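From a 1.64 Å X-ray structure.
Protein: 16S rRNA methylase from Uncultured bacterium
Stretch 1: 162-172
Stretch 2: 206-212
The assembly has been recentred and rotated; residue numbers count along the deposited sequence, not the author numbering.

Stretch 1 (162-172) TVIPIFEKNNL
Stretch 2 206-212: QLKFKKM

At the centre of this contact two phenylalanines meet, one from a helix and one from a strand. Phe167 (chi1 -70°, chi2 -75°) and Phe209 (chi1 -49°, chi2 82°) both direct CA-to-CB toward the opposing stretch. Their ring centroids lie 4.7 Å apart with planes at 44°, an oblique pairing in which Phe209 CE2 sits over one face of the Phe167 ring, 3.4 Å from Phe167 CG. Leu172 (m, t) covers a face of the Phe209 ring with CD1, while its CB comes within 3.6 Å of Phe209 CD2, even though its CA-to-CB bond points away overall.

Two residues before Phe209, and so on the same side of the strand, Leu207 (m, p) extends the apolar patch. Its CD2 reaches Phe167 CE2 at 3.9 Å and, one helical turn earlier, Val163 CG1 at 4.3 Å; Val163 is t. Here i and i+4 on the helix meet i and i+2 on the strand, Phe167 touching both strand residues and Val163 touching Leu207. Helix 162-168 and strand 206-211 run at 46° between their N-to-C directions, with axes 11.0 Å apart at closest approach, and the side chains of Val163, Phe167, Leu207 and Phe209 occupy the space between them. Lys208 (m, t, t, t) lies out of reach, and Lys210 (p, t, t, t) points away.

The helix is kinked at Pro165, whose nitrogen has no bond to the turn before. Downstream, Glu168 N bonds Ile164 O at 2.9 Å and Lys169 N bonds Pro165 O at 3.1 Å. A type I turn from Glu168 to Asn171 follows, with Asn171 N to Glu168 O at 2.9 Å. Asn171 then takes positive phi (69/26), and Leu172 is extended (-116/126), its N held by Phe167 O at 3.0 Å. The chain thus reverses to lay Leu172 beside the strand.

There Leu172 and Lys211 form an antiparallel, non-hydrogen-bonded bridge, CA to CA 4.9 Å, with diverging side chains. CA-H...O contacts flank it: Lys211 CA to Asn171 O at 3.5 Å and Leu172 CA to Lys210 O at 3.6 Å. The one direct hydrogen bond between the stretches runs from Met212 N to Asn171 O, 3.0 Å at 153°.

At the exposed edge, Met212 (m, t, p) directs CA-to-CB toward the other stretch, and its SD lies 3.4 Å from Glu168 O and 3.5 Å from Glu168 CB. Asn171 (chi1 -162°, chi2 42°) brings OD1 to 3.4 Å from Met212 CB. A water closes this edge, accepting from Asn171 ND2 at 3.2 Å and donating to Met212 O at 2.6 Å.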

# COMPACT_ATOMS: atom_id res chain seq x y z
N THR A 162 11.00 2.34 20.87
CA THR A 162 10.72 3.32 19.83
C THR A 162 9.85 2.76 18.73
O THR A 162 8.78 3.32 18.43
CB THR A 162 12.03 3.86 19.24
OG1 THR A 162 12.76 4.54 20.26
CG2 THR A 162 11.72 4.81 18.07
N VAL A 163 10.27 1.66 18.11
CA VAL A 163 9.58 1.17 16.92
C VAL A 163 8.17 0.72 17.27
O VAL A 163 7.19 1.21 16.71
CB VAL A 163 10.37 0.04 16.24
CG1 VAL A 163 9.61 -0.44 15.01
CG2 VAL A 163 11.74 0.54 15.86
N ILE A 164 8.04 -0.22 18.21
CA ILE A 164 6.72 -0.77 18.52
C ILE A 164 5.76 0.31 19.02
O ILE A 164 4.62 0.36 18.52
CB ILE A 164 6.85 -1.96 19.49
CG1 ILE A 164 7.46 -3.17 18.77
CG2 ILE A 164 5.50 -2.34 20.08
CD1 ILE A 164 7.98 -4.25 19.73
N PRO A 165 6.14 1.22 19.94
CA PRO A 165 5.16 2.22 20.40
C PRO A 165 4.67 3.16 19.30
O PRO A 165 3.49 3.54 19.31
CB PRO A 165 5.93 2.99 21.48
CG PRO A 165 7.01 2.07 21.94
CD PRO A 165 7.40 1.29 20.71
N ILE A 166 5.54 3.55 18.37
CA ILE A 166 5.12 4.44 17.29
C ILE A 166 3.93 3.86 16.54
O ILE A 166 2.99 4.58 16.17
CB ILE A 166 6.30 4.72 16.34
CG1 ILE A 166 7.24 5.76 16.95
CG2 ILE A 166 5.81 5.17 14.97
CD1 ILE A 166 8.55 5.92 16.22
N PHE A 167 3.94 2.55 16.31
CA PHE A 167 2.89 1.94 15.51
C PHE A 167 1.71 1.48 16.35
O PHE A 167 0.58 1.45 15.84
CB PHE A 167 3.47 0.78 14.71
CG PHE A 167 4.38 1.22 13.62
CD1 PHE A 167 3.86 1.78 12.46
CD2 PHE A 167 5.75 1.10 13.75
CE1 PHE A 167 4.70 2.19 11.44
CE2 PHE A 167 6.60 1.51 12.72
CZ PHE A 167 6.07 2.06 11.57
N GLU A 168 1.93 1.14 17.61
CA GLU A 168 0.79 0.83 18.48
C GLU A 168 -0.09 2.05 18.68
O GLU A 168 -1.31 1.91 18.84
CB GLU A 168 1.29 0.27 19.82
CG GLU A 168 1.81 -1.15 19.70
CD GLU A 168 2.15 -1.77 21.04
OE1 GLU A 168 2.57 -1.03 21.95
OE2 GLU A 168 1.99 -3.00 21.16
N LYS A 169 0.50 3.25 18.63
CA LYS A 169 -0.28 4.48 18.68
C LYS A 169 -1.18 4.64 17.46
O LYS A 169 -2.06 5.50 17.48
CB LYS A 169 0.67 5.68 18.83
CG LYS A 169 1.22 5.85 20.24
CD LYS A 169 2.23 6.99 20.33
CE LYS A 169 2.52 7.37 21.78
NZ LYS A 169 3.17 6.28 22.56
N ASN A 170 -1.00 3.81 16.43
CA ASN A 170 -1.87 3.78 15.27
C ASN A 170 -2.63 2.45 15.18
O ASN A 170 -3.07 2.05 14.10
CB ASN A 170 -1.08 4.05 13.99
CG ASN A 170 -0.33 5.38 14.03
OD1 ASN A 170 -0.94 6.45 13.97
ND2 ASN A 170 0.99 5.31 14.14
N ASN A 171 -2.75 1.75 16.31
CA ASN A 171 -3.55 0.53 16.45
C ASN A 171 -2.93 -0.65 15.70
O ASN A 171 -3.64 -1.61 15.34
CB ASN A 171 -5.01 0.74 16.01
CG ASN A 171 -5.94 -0.34 16.53
OD1 ASN A 171 -5.84 -0.75 17.69
ND2 ASN A 171 -6.83 -0.83 15.67
N LEU A 172 -1.62 -0.63 15.50
CA LEU A 172 -0.92 -1.67 14.77
C LEU A 172 0.05 -2.37 15.70
O LEU A 172 0.88 -1.72 16.33
CB LEU A 172 -0.17 -1.10 13.56
CG LEU A 172 -1.08 -0.49 12.49
CD1 LEU A 172 -0.25 0.24 11.44
CD2 LEU A 172 -1.95 -1.57 11.86
N GLN A 206 10.75 -4.00 5.48
CA GLN A 206 9.38 -4.48 5.45
C GLN A 206 8.94 -4.74 6.88
O GLN A 206 9.62 -5.44 7.62
CB GLN A 206 9.32 -5.78 4.64
CG GLN A 206 7.95 -6.26 4.24
CD GLN A 206 8.05 -7.57 3.46
OE1 GLN A 206 8.55 -8.57 3.98
NE2 GLN A 206 7.59 -7.56 2.21
N LEU A 207 7.79 -4.20 7.26
CA LEU A 207 7.24 -4.40 8.60
C LEU A 207 5.81 -4.87 8.42
O LEU A 207 5.08 -4.32 7.59
CB LEU A 207 7.26 -3.09 9.42
CG LEU A 207 8.59 -2.54 9.94
CD1 LEU A 207 9.46 -2.00 8.81
CD2 LEU A 207 8.35 -1.48 10.99
N LYS A 208 5.42 -5.90 9.17
CA LYS A 208 4.06 -6.42 9.12
C LYS A 208 3.40 -6.26 10.48
O LYS A 208 4.06 -6.36 11.52
CB LYS A 208 4.01 -7.89 8.71
CG LYS A 208 4.55 -8.08 7.28
CD LYS A 208 4.37 -9.50 6.77
CE LYS A 208 4.88 -9.60 5.33
NZ LYS A 208 4.86 -11.00 4.81
N PHE A 209 2.10 -6.00 10.45
CA PHE A 209 1.33 -5.73 11.66
C PHE A 209 -0.01 -6.44 11.57
O PHE A 209 -0.50 -6.77 10.48
CB PHE A 209 1.05 -4.24 11.87
CG PHE A 209 2.28 -3.36 11.74
CD1 PHE A 209 2.74 -2.96 10.50
CD2 PHE A 209 2.92 -2.90 12.87
CE1 PHE A 209 3.85 -2.15 10.39
CE2 PHE A 209 4.02 -2.09 12.77
CZ PHE A 209 4.49 -1.72 11.52
N LYS A 210 -0.60 -6.66 12.73
CA LYS A 210 -2.03 -6.94 12.82
C LYS A 210 -2.67 -5.87 13.69
O LYS A 210 -1.99 -5.07 14.34
CB LYS A 210 -2.29 -8.35 13.37
CG LYS A 210 -1.57 -8.67 14.65
CD LYS A 210 -1.96 -10.06 15.14
CE LYS A 210 -1.19 -10.46 16.39
NZ LYS A 210 -1.62 -11.80 16.89
N LYS A 211 -4.00 -5.82 13.68
CA LYS A 211 -4.69 -4.85 14.51
C LYS A 211 -4.51 -5.16 15.99
O LYS A 211 -4.45 -6.33 16.40
CB LYS A 211 -6.17 -4.82 14.19
CG LYS A 211 -6.49 -4.29 12.83
CD LYS A 211 -7.99 -4.14 12.75
CE LYS A 211 -8.40 -3.40 11.52
NZ LYS A 211 -9.80 -2.93 11.70
N MET A 212 -4.44 -4.11 16.79
CA MET A 212 -4.34 -4.31 18.23
C MET A 212 -5.71 -4.62 18.81
O MET A 212 -6.73 -4.33 18.18
CB MET A 212 -3.75 -3.08 18.89
CG MET A 212 -2.32 -2.82 18.52
SD MET A 212 -1.74 -1.37 19.39
CE MET A 212 -1.85 -1.94 21.09
O HOH W 1 -8.65 -3.06 17.06